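Local coordinates for mitogen-activated protein kinase, putative (Map kinase-like protein) (Leishmania major, PDB 3PG1), which probably transfers phosphate from ATP to serine or threonine residues of other proteins, as expected of a MAP kinase-like member of the protein kinase family, at residues G93-F98 against V112-R117; I51-N56 against K108-T113; N84-P89 against G332-F337. All coordinates share one frame; numbering follows the deposited sequence.

How the interactions relate
Interactions 1 and 2 lie on two edges of one strand, 108-114, between 96-100 and 48-54 in the five-stranded antiparallel sheet of the N-terminal lobe. Their centres are 11 Å apart, they share Val112 and Thr113, and Ile97 packs on Leu109 and Leu111. Interaction 3 lies at the C-terminal end of helix 70-85 and the loop after it, its centre 16 Å from that of interaction 1; Leu94 touches Asn84 to link them, but interaction 2 stays about 8 Å off (nearest atoms). Along the chain, 51-56 comes first, then 84-89, 93-98 and 108-117, with 332-337 last. Interactions 1 and 2 thus pair three neighbouring strands; interaction 3 ties the helix end to 332-337.

Interaction 1: G93-F98 against V112-R117; sequences GLRDIF and VTELMR
The Phe98 ring meets Val112 chiefly through CE1, which lies 3.8 Å from Val112 CG2; ring and isopropyl group cross obliquely. The same ring also lies nearly parallel to that of Tyr110. The second flat group, the Arg95 guanidinium, has Glu114 OE2 4.4 Å from its NH1, well out of the guanidinium plane. That is a proximity of opposite charges, with no N-H directed at the oxygen; the salt bridge of Arg95 is made by NH2 with Asp43. Arg95 CG, anti to the carbonyl carbon (chi1 -77°), comes 3.4 Å from Glu114 N; beyond it the chain bends at chi2 and chi3. The Asp96 carboxylate turns to Tyr24, whose hydroxyl is bonded to OD2, while OD1 takes a weak bond from the N-H of Ile97.

Between these groups two donors converge on one carbonyl, Val112 O. It accepts from Arg95 N at 2.8 Å and from Asp96 N at 3.3 Å, both donors approaching from the same face of the carbonyl plane. The return bond runs from Val112 N to Asp96 O, 3.0 Å. Asp96 and Val112 therefore form an antiparallel hydrogen-bonded pair, and their CB atoms, 3.7 Å apart, lie on the same sheet face. Where the strands part, a water takes over: it donates to Gly93 O and accepts from Glu114 N. The Thr113 methyl CG2 touches Gly93 O beside it.

Two consecutive residues, Arg95 and Asp96, facing the one residue Val112 is the signature of a classic beta bulge. It lies in the hairpin of strands 96-100 and 108-114, the latter being the strand that in protein kinases leads into the hinge between the lobes.

Interaction 2: I51-N56 against K108-T113; sequences IKRVFN and KLYLVT
Lys108 lies alongside Phe55 and puts its CE over the centre of the ring, 3.7 Å from the centroid and 10° off the normal, a CH-pi contact. The bend at chi4 (113°) then places NZ 4.5 Å from the same centroid, still over the face, as a cation-pi partner; Asn56 OD1 lies over the opposite face, toward the rim. Arg53 runs beside Lys108, with Arg53 NH2 3.5 Å from Lys108 CE, and its CG packs on Tyr110 CE1.

Strands 48-54 and 108-114 run antiparallel and are paired here by four hydrogen bonds. Lys52 and Leu111 exchange two, each 2.8 Å; Val54 and Leu109 exchange the others. Val54 N to Leu109 O is nearly straight at 175°. On the face of Lys52 and Val54, Leu109 and Leu111 continue onto Ile80 of helix 70-85. Lys52 belongs to the VAIK motif of kinases, and its NZ forms a long, weak ion pair with Glu79.

On the other face, Glu16 OE1 binds both Arg53 NE and Tyr110 OH. Like charges 4.7 Å apart (Arg53 NH2 to Lys108 NZ) would be expected to repel; the Glu16 carboxylate and the Phe55 ring probably temper this.

Interaction 3: N84-P89 against G332-F337; sequences NHFHHP and GLSERF
His85 and Phe337 meet edge to face: the edge of Phe337 is turned toward the face of the imidazole, with the planes 79° apart and the centroids separated by 5.2 Å. Phe337 CD1 touches CG and ND1 of His85, each at 3.7 Å, while Phe337 CB stands over the centre of the imidazole face as a CH-pi contact. With CG anti to the backbone N (chi1 -172°), the His85 ring is carried toward 332-337, and its rotation about chi2 brings NE2 to Glu335 O, 2.6 Å away. NE2 donates to this oxygen, which lies in the ring plane, and the N-H...O angle is 150°. This bond and the phenylalanine over the face together probably restrain the rotation of the imidazole.

Ser334, in the same segment as Glu335 and Phe337, returns a bond. Its OG donates to the backbone oxygen of His85, 2.7 Å away, and its CB packs against CD2 and NE2 of the imidazole. A water donates to OG at 2.8 Å and to Gly332 O, and accepts from His87 N, so the serine hydroxyl is held by two bonds. Farther along, the edge of the His88 ring faces Gly332 O, with CD2 the nearest ring atom, where Gly332 takes a positive phi that favours glycine.

Phe86 packs on Val149 and Leu150 of helix 133-152, and Phe337 is bonded through its backbone to Ala153. His88 ND1 is bonded to Asn90 N, consistent with the HxN motif of the loop after helix 70-85 in kinases. That loop is therefore held between helix 133-152 and the C-terminal extension. The donor role of NE2 requires a proton there, and the carbonyl of Glu335 would favour keeping it.

Interaction 1: G93-F98 against V112-R117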
loop_
_atom_site.group_PDB
_atom_site.type_symbol
_atom_site.label_atom_id
_atom_site.label_comp_id
_atom_site.label_asym_id
_atom_site.label_seq_id
_atom_site.Cartn_x
_atom_site.Cartn_y
_atom_site.Cartn_z
ATOM N N GLY A 93 -7.909 0.244 -8.552
ATOM C CA GLY A 93 -7.979 -0.751 -9.618
ATOM C C GLY A 93 -7.435 -0.304 -10.949
ATOM O O GLY A 93 -7.067 0.865 -11.119
ATOM N N LEU A 94 -7.360 -1.254 -11.890
ATOM C CA LEU A 94 -6.964 -0.950 -13.260
ATOM C C LEU A 94 -8.190 -0.347 -13.938
ATOM O O LEU A 94 -9.265 -0.958 -13.905
ATOM C CB LEU A 94 -6.554 -2.225 -14.027
ATOM C CG LEU A 94 -5.087 -2.600 -14.100
ATOM C CD1 LEU A 94 -4.921 -3.882 -14.889
ATOM C CD2 LEU A 94 -4.250 -1.505 -14.739
ATOM N N ARG A 95 -8.045 0.864 -14.491
ATOM C CA ARG A 95 -9.097 1.543 -15.275
ATOM C C ARG A 95 -9.002 1.008 -16.682
ATOM O O ARG A 95 -9.996 0.953 -17.419
ATOM C CB ARG A 95 -8.866 3.071 -15.344
ATOM C CG ARG A 95 -9.244 3.836 -14.084
ATOM C CD ARG A 95 -10.734 4.027 -13.929
ATOM N NE ARG A 95 -11.255 5.093 -14.783
ATOM C CZ ARG A 95 -12.371 5.765 -14.523
ATOM N NH1 ARG A 95 -13.072 5.504 -13.426
ATOM N NH2 ARG A 95 -12.788 6.715 -15.350
ATOM N N ASP A 96 -7.764 0.677 -17.076
ATOM C CA ASP A 96 -7.436 0.177 -18.404
ATOM C C ASP A 96 -6.033 -0.419 -18.429
ATOM O O ASP A 96 -5.174 -0.046 -17.637
ATOM C CB ASP A 96 -7.544 1.311 -19.435
ATOM C CG ASP A 96 -7.766 0.884 -20.866
ATOM O OD1 ASP A 96 -7.825 -0.336 -21.119
ATOM O OD2 ASP A 96 -7.873 1.774 -21.736
ATOM N N ILE A 97 -5.818 -1.333 -19.375
ATOM C CA ILE A 97 -4.558 -2.020 -19.637
ATOM C C ILE A 97 -4.526 -2.445 -21.116
ATOM O O ILE A 97 -5.518 -2.956 -21.651
ATOM C CB ILE A 97 -4.289 -3.194 -18.655
ATOM C CG1 ILE A 97 -2.886 -3.816 -18.914
ATOM C CG2 ILE A 97 -5.442 -4.244 -18.664
ATOM C CD1 ILE A 97 -2.388 -4.790 -17.925
ATOM N N PHE A 98 -3.393 -2.185 -21.775
ATOM C CA PHE A 98 -3.165 -2.514 -23.184
ATOM C C PHE A 98 -1.682 -2.735 -23.446
ATOM O O PHE A 98 -0.841 -2.051 -22.851
ATOM C CB PHE A 98 -3.830 -1.512 -24.170
ATOM C CG PHE A 98 -3.780 -0.042 -23.815
ATOM C CD1 PHE A 98 -4.666 0.500 -22.889
ATOM C CD2 PHE A 98 -2.903 0.815 -24.464
ATOM C CE1 PHE A 98 -4.620 1.861 -22.561
ATOM C CE2 PHE A 98 -2.878 2.181 -24.157
ATOM C CZ PHE A 98 -3.727 2.693 -23.198
ATOM N N VAL A 112 -3.423 2.303 -16.936
ATOM C CA VAL A 112 -4.284 3.432 -16.637
ATOM C C VAL A 112 -5.002 3.223 -15.297
ATOM O O VAL A 112 -5.647 2.177 -15.067
ATOM C CB VAL A 112 -5.277 3.712 -17.792
ATOM C CG1 VAL A 112 -5.938 5.073 -17.622
ATOM C CG2 VAL A 112 -4.593 3.616 -19.158
ATOM N N THR A 113 -4.865 4.224 -14.413
ATOM C CA THR A 113 -5.534 4.240 -13.105
ATOM C C THR A 113 -6.150 5.622 -12.936
ATOM O O THR A 113 -5.707 6.558 -13.595
ATOM C CB THR A 113 -4.564 3.846 -11.963
ATOM O OG1 THR A 113 -3.411 4.693 -11.973
ATOM C CG2 THR A 113 -4.137 2.373 -12.023
ATOM N N GLU A 114 -7.185 5.749 -12.104
ATOM C CA GLU A 114 -7.834 7.027 -11.847
ATOM C C GLU A 114 -6.834 7.910 -11.103
ATOM O O GLU A 114 -6.213 7.448 -10.152
ATOM C CB GLU A 114 -9.121 6.831 -11.006
ATOM C CG GLU A 114 -10.007 8.075 -10.960
ATOM C CD GLU A 114 -11.107 8.107 -9.913
ATOM O OE1 GLU A 114 -11.449 9.221 -9.454
ATOM O OE2 GLU A 114 -11.630 7.029 -9.546
ATOM N N LEU A 115 -6.665 9.161 -11.528
ATOM C CA LEU A 115 -5.756 10.061 -10.823
ATOM C C LEU A 115 -6.543 10.643 -9.643
ATOM O O LEU A 115 -7.564 11.312 -9.845
ATOM C CB LEU A 115 -5.258 11.170 -11.760
ATOM C CG LEU A 115 -4.129 12.064 -11.237
ATOM C CD1 LEU A 115 -2.771 11.368 -11.348
ATOM C CD2 LEU A 115 -4.080 13.351 -12.026
ATOM N N MET A 116 -6.117 10.311 -8.417
ATOM C CA MET A 116 -6.797 10.780 -7.219
ATOM C C MET A 116 -6.457 12.232 -6.872
ATOM O O MET A 116 -5.385 12.721 -7.252
ATOM C CB MET A 116 -6.541 9.825 -6.046
ATOM C CG MET A 116 -7.034 8.425 -6.324
ATOM S SD MET A 116 -8.817 8.403 -6.594
ATOM C CE MET A 116 -9.003 6.823 -7.230
ATOM N N ARG A 117 -7.378 12.925 -6.184
ATOM C CA ARG A 117 -7.194 14.330 -5.801
ATOM C C ARG A 117 -5.945 14.532 -4.941
ATOM O O ARG A 117 -5.121 15.379 -5.251
ATOM C CB ARG A 117 -8.446 14.850 -5.065
ATOM C CG ARG A 117 -8.415 16.356 -4.770
ATOM C CD ARG A 117 -9.634 16.841 -3.998
ATOM N NE ARG A 117 -9.865 16.103 -2.750
ATOM C CZ ARG A 117 -9.320 16.406 -1.575
ATOM N NH1 ARG A 117 -8.479 17.430 -1.465
ATOM N NH2 ARG A 117 -9.604 15.681 -0.501
HETATM O O HOH W 1 -8.398 3.206 -10.993
#

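Interaction 2: I51-N56 against K108-T113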
loop_
_atom_site.group_PDB
_atom_site.type_symbol
_atom_site.label_atom_id
_atom_site.label_comp_id
_atom_site.label_asym_id
_atom_site.label_seq_id
_atom_site.Cartn_x
_atom_site.Cartn_y
_atom_site.Cartn_z
ATOM N N ILE A 51 -1.516 7.821 -16.577
ATOM C CA ILE A 51 -1.141 6.869 -17.625
ATOM C C ILE A 51 0.338 6.507 -17.529
ATOM O O ILE A 51 1.217 7.332 -17.830
ATOM C CB ILE A 51 -1.578 7.302 -19.046
ATOM C CG1 ILE A 51 -3.111 7.598 -19.100
ATOM C CG2 ILE A 51 -1.175 6.232 -20.075
ATOM C CD1 ILE A 51 -3.536 8.641 -20.162
ATOM N N LYS A 52 0.596 5.259 -17.100
ATOM C CA LYS A 52 1.935 4.698 -16.964
ATOM C C LYS A 52 2.314 3.956 -18.237
ATOM O O LYS A 52 1.537 3.142 -18.744
ATOM C CB LYS A 52 2.023 3.775 -15.733
ATOM C CG LYS A 52 3.453 3.354 -15.378
ATOM C CD LYS A 52 3.463 2.445 -14.158
ATOM C CE LYS A 52 4.758 1.688 -13.990
ATOM N NZ LYS A 52 4.698 0.740 -12.839
ATOM N N ARG A 53 3.515 4.251 -18.748
ATOM C CA ARG A 53 4.085 3.666 -19.960
ATOM C C ARG A 53 5.338 2.875 -19.565
ATOM O O ARG A 53 6.311 3.463 -19.103
ATOM C CB ARG A 53 4.420 4.790 -20.966
ATOM C CG ARG A 53 4.946 4.346 -22.325
ATOM C CD ARG A 53 5.565 5.544 -23.014
ATOM N NE ARG A 53 6.180 5.227 -24.303
ATOM C CZ ARG A 53 7.490 5.105 -24.506
ATOM N NH1 ARG A 53 8.339 5.233 -23.492
ATOM N NH2 ARG A 53 7.959 4.854 -25.723
ATOM N N VAL A 54 5.286 1.546 -19.725
ATOM C CA VAL A 54 6.366 0.608 -19.406
ATOM C C VAL A 54 7.017 0.206 -20.740
ATOM O O VAL A 54 6.370 -0.437 -21.576
ATOM C CB VAL A 54 5.839 -0.631 -18.624
ATOM C CG1 VAL A 54 6.954 -1.639 -18.361
ATOM C CG2 VAL A 54 5.143 -0.231 -17.316
ATOM N N PHE A 55 8.287 0.611 -20.942
ATOM C CA PHE A 55 9.027 0.302 -22.162
ATOM C C PHE A 55 10.461 -0.189 -21.873
ATOM O O PHE A 55 10.696 -1.404 -21.839
ATOM C CB PHE A 55 8.970 1.480 -23.165
ATOM C CG PHE A 55 9.780 1.349 -24.442
ATOM C CD1 PHE A 55 9.738 0.181 -25.200
ATOM C CD2 PHE A 55 10.531 2.419 -24.921
ATOM C CE1 PHE A 55 10.471 0.071 -26.387
ATOM C CE2 PHE A 55 11.255 2.310 -26.111
ATOM C CZ PHE A 55 11.216 1.140 -26.839
ATOM N N ASN A 56 11.403 0.746 -21.655
ATOM C CA ASN A 56 12.804 0.420 -21.418
ATOM C C ASN A 56 13.364 0.860 -20.061
ATOM O O ASN A 56 12.696 1.551 -19.281
ATOM C CB ASN A 56 13.668 0.925 -22.581
ATOM C CG ASN A 56 13.462 0.179 -23.881
ATOM O OD1 ASN A 56 12.812 -0.872 -23.941
ATOM N ND2 ASN A 56 14.019 0.704 -24.958
ATOM N N LYS A 108 5.774 -2.671 -25.447
ATOM C CA LYS A 108 5.289 -1.603 -24.562
ATOM C C LYS A 108 4.028 -2.021 -23.804
ATOM O O LYS A 108 3.183 -2.740 -24.340
ATOM C CB LYS A 108 5.027 -0.299 -25.344
ATOM C CG LYS A 108 6.296 0.450 -25.734
ATOM C CD LYS A 108 6.072 1.453 -26.846
ATOM C CE LYS A 108 7.371 1.875 -27.496
ATOM N NZ LYS A 108 7.461 1.397 -28.900
ATOM N N LEU A 109 3.906 -1.546 -22.561
ATOM C CA LEU A 109 2.759 -1.802 -21.693
ATOM C C LEU A 109 2.254 -0.481 -21.127
ATOM O O LEU A 109 3.038 0.366 -20.684
ATOM C CB LEU A 109 3.089 -2.841 -20.597
ATOM C CG LEU A 109 2.192 -2.925 -19.337
ATOM C CD1 LEU A 109 0.790 -3.425 -19.657
ATOM C CD2 LEU A 109 2.800 -3.829 -18.311
ATOM N N TYR A 110 0.937 -0.297 -21.197
ATOM C CA TYR A 110 0.279 0.917 -20.736
ATOM C C TYR A 110 -0.684 0.574 -19.641
ATOM O O TYR A 110 -1.472 -0.377 -19.751
ATOM C CB TYR A 110 -0.428 1.645 -21.886
ATOM C CG TYR A 110 0.465 1.901 -23.081
ATOM C CD1 TYR A 110 1.126 3.115 -23.237
ATOM C CD2 TYR A 110 0.662 0.920 -24.051
ATOM C CE1 TYR A 110 1.955 3.355 -24.334
ATOM C CE2 TYR A 110 1.518 1.133 -25.131
ATOM C CZ TYR A 110 2.150 2.358 -25.279
ATOM O OH TYR A 110 2.998 2.563 -26.341
ATOM N N LEU A 111 -0.594 1.350 -18.569
ATOM C CA LEU A 111 -1.387 1.171 -17.377
ATOM C C LEU A 111 -2.114 2.425 -17.026
ATOM O O LEU A 111 -1.512 3.486 -16.853
ATOM C CB LEU A 111 -0.476 0.733 -16.233
ATOM C CG LEU A 111 0.202 -0.599 -16.476
ATOM C CD1 LEU A 111 1.388 -0.782 -15.546
ATOM C CD2 LEU A 111 -0.814 -1.740 -16.405
ATOM N N VAL A 112 -3.423 2.303 -16.936
ATOM C CA VAL A 112 -4.284 3.432 -16.637
ATOM C C VAL A 112 -5.002 3.223 -15.297
ATOM O O VAL A 112 -5.647 2.177 -15.067
ATOM C CB VAL A 112 -5.277 3.712 -17.792
ATOM C CG1 VAL A 112 -5.938 5.073 -17.622
ATOM C CG2 VAL A 112 -4.593 3.616 -19.158
ATOM N N THR A 113 -4.865 4.224 -14.413
ATOM C CA THR A 113 -5.534 4.240 -13.105
ATOM C C THR A 113 -6.150 5.622 -12.936
ATOM O O THR A 113 -5.707 6.558 -13.595
ATOM C CB THR A 113 -4.564 3.846 -11.963
ATOM O OG1 THR A 113 -3.411 4.693 -11.973
ATOM C CG2 THR A 113 -4.137 2.373 -12.023
#

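Interaction 3: N84-P89 against G332-F337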
loop_
_atom_site.group_PDB
_atom_site.type_symbol
_atom_site.label_atom_id
_atom_site.label_comp_id
_atom_site.label_asym_id
_atom_site.label_seq_id
_atom_site.Cartn_x
_atom_site.Cartn_y
_atom_site.Cartn_z
ATOM N N ASN A 84 -5.276 -6.153 -11.141
ATOM C CA ASN A 84 -6.407 -6.718 -11.858
ATOM C C ASN A 84 -7.203 -7.757 -11.090
ATOM O O ASN A 84 -8.296 -8.128 -11.520
ATOM C CB ASN A 84 -5.909 -7.262 -13.200
ATOM C CG ASN A 84 -6.915 -7.178 -14.310
ATOM O OD1 ASN A 84 -7.793 -6.313 -14.325
ATOM N ND2 ASN A 84 -6.828 -8.113 -15.242
ATOM N N HIS A 85 -6.680 -8.203 -9.932
ATOM C CA HIS A 85 -7.320 -9.200 -9.069
ATOM C C HIS A 85 -8.505 -8.641 -8.254
ATOM O O HIS A 85 -9.457 -9.365 -7.966
ATOM C CB HIS A 85 -6.264 -9.821 -8.139
ATOM C CG HIS A 85 -6.778 -10.985 -7.351
ATOM N ND1 HIS A 85 -6.980 -12.222 -7.938
ATOM C CD2 HIS A 85 -7.145 -11.055 -6.050
ATOM C CE1 HIS A 85 -7.487 -12.988 -6.989
ATOM N NE2 HIS A 85 -7.600 -12.334 -5.836
ATOM N N PHE A 86 -8.427 -7.379 -7.843
ATOM C CA PHE A 86 -9.473 -6.744 -6.999
ATOM C C PHE A 86 -10.429 -5.888 -7.818
ATOM O O PHE A 86 -10.018 -5.302 -8.802
ATOM C CB PHE A 86 -8.815 -5.878 -5.913
ATOM C CG PHE A 86 -7.954 -6.731 -5.011
ATOM C CD1 PHE A 86 -8.524 -7.462 -3.973
ATOM C CD2 PHE A 86 -6.591 -6.888 -5.264
ATOM C CE1 PHE A 86 -7.746 -8.307 -3.192
ATOM C CE2 PHE A 86 -5.813 -7.747 -4.480
ATOM C CZ PHE A 86 -6.386 -8.430 -3.438
ATOM N N HIS A 87 -11.681 -5.766 -7.357
ATOM C CA HIS A 87 -12.724 -4.930 -7.948
ATOM C C HIS A 87 -13.501 -4.443 -6.768
ATOM O O HIS A 87 -14.600 -4.932 -6.486
ATOM C CB HIS A 87 -13.613 -5.751 -8.905
ATOM C CG HIS A 87 -12.824 -6.390 -10.002
ATOM N ND1 HIS A 87 -12.353 -7.693 -9.884
ATOM C CD2 HIS A 87 -12.352 -5.856 -11.153
ATOM C CE1 HIS A 87 -11.650 -7.918 -10.982
ATOM N NE2 HIS A 87 -11.633 -6.848 -11.781
ATOM N N HIS A 88 -12.872 -3.553 -5.997
ATOM C CA HIS A 88 -13.468 -3.083 -4.757
ATOM C C HIS A 88 -13.262 -1.575 -4.618
ATOM O O HIS A 88 -12.181 -1.100 -4.954
ATOM C CB HIS A 88 -12.837 -3.848 -3.562
ATOM C CG HIS A 88 -13.529 -3.602 -2.260
ATOM N ND1 HIS A 88 -13.266 -2.465 -1.508
ATOM C CD2 HIS A 88 -14.418 -4.367 -1.602
ATOM C CE1 HIS A 88 -14.021 -2.558 -0.429
ATOM N NE2 HIS A 88 -14.742 -3.680 -0.441
ATOM N N PRO A 89 -14.261 -0.822 -4.094
ATOM C CA PRO A 89 -14.094 0.643 -3.981
ATOM C C PRO A 89 -12.888 1.145 -3.184
ATOM O O PRO A 89 -12.471 2.266 -3.388
ATOM C CB PRO A 89 -15.414 1.123 -3.327
ATOM C CG PRO A 89 -16.378 0.014 -3.469
ATOM C CD PRO A 89 -15.585 -1.259 -3.591
ATOM N N GLY A 332 -17.935 -7.587 -2.412
ATOM C CA GLY A 332 -16.845 -7.234 -3.323
ATOM C C GLY A 332 -15.509 -7.880 -3.022
ATOM O O GLY A 332 -14.447 -7.359 -3.390
ATOM N N LEU A 333 -15.526 -8.976 -2.286
ATOM C CA LEU A 333 -14.242 -9.638 -1.999
ATOM C C LEU A 333 -13.791 -10.376 -3.238
ATOM O O LEU A 333 -14.614 -10.806 -4.020
ATOM C CB LEU A 333 -14.387 -10.672 -0.873
ATOM C CG LEU A 333 -14.686 -10.151 0.525
ATOM C CD1 LEU A 333 -14.711 -11.304 1.526
ATOM C CD2 LEU A 333 -13.669 -9.125 0.966
ATOM N N SER A 334 -12.497 -10.579 -3.361
ATOM C CA SER A 334 -11.886 -11.398 -4.385
ATOM C C SER A 334 -11.449 -12.700 -3.697
ATOM O O SER A 334 -11.184 -12.731 -2.481
ATOM C CB SER A 334 -10.624 -10.716 -4.906
ATOM O OG SER A 334 -11.017 -9.731 -5.842
ATOM N N GLU A 335 -11.328 -13.748 -4.505
ATOM C CA GLU A 335 -10.829 -15.071 -4.100
ATOM C C GLU A 335 -9.329 -14.946 -3.814
ATOM O O GLU A 335 -8.722 -13.922 -4.114
ATOM C CB GLU A 335 -11.045 -16.091 -5.246
ATOM C CG GLU A 335 -12.485 -16.288 -5.700
ATOM C CD GLU A 335 -12.704 -17.083 -6.976
ATOM O OE1 GLU A 335 -11.807 -17.086 -7.851
ATOM O OE2 GLU A 335 -13.805 -17.660 -7.127
ATOM N N ARG A 336 -8.708 -15.995 -3.248
ATOM C CA ARG A 336 -7.287 -16.004 -2.982
ATOM C C ARG A 336 -6.454 -15.737 -4.225
ATOM O O ARG A 336 -6.694 -16.329 -5.278
ATOM C CB ARG A 336 -6.930 -17.310 -2.246
ATOM C CG ARG A 336 -5.458 -17.544 -1.958
ATOM C CD ARG A 336 -5.316 -18.703 -1.004
ATOM N NE ARG A 336 -5.715 -18.317 0.358
ATOM C CZ ARG A 336 -4.901 -17.744 1.244
ATOM N NH1 ARG A 336 -3.635 -17.490 0.930
ATOM N NH2 ARG A 336 -5.350 -17.409 2.441
ATOM N N PHE A 337 -5.511 -14.777 -4.114
ATOM C CA PHE A 337 -4.596 -14.457 -5.205
ATOM C C PHE A 337 -3.520 -15.564 -5.279
ATOM O O PHE A 337 -3.001 -16.010 -4.248
ATOM C CB PHE A 337 -3.943 -13.066 -5.013
ATOM C CG PHE A 337 -2.930 -12.714 -6.080
ATOM C CD1 PHE A 337 -3.341 -12.323 -7.355
ATOM C CD2 PHE A 337 -1.561 -12.803 -5.822
ATOM C CE1 PHE A 337 -2.406 -12.014 -8.342
ATOM C CE2 PHE A 337 -0.627 -12.478 -6.809
ATOM C CZ PHE A 337 -1.054 -12.118 -8.073
HETATM O O HOH W 2 -12.163 -7.385 -4.969
#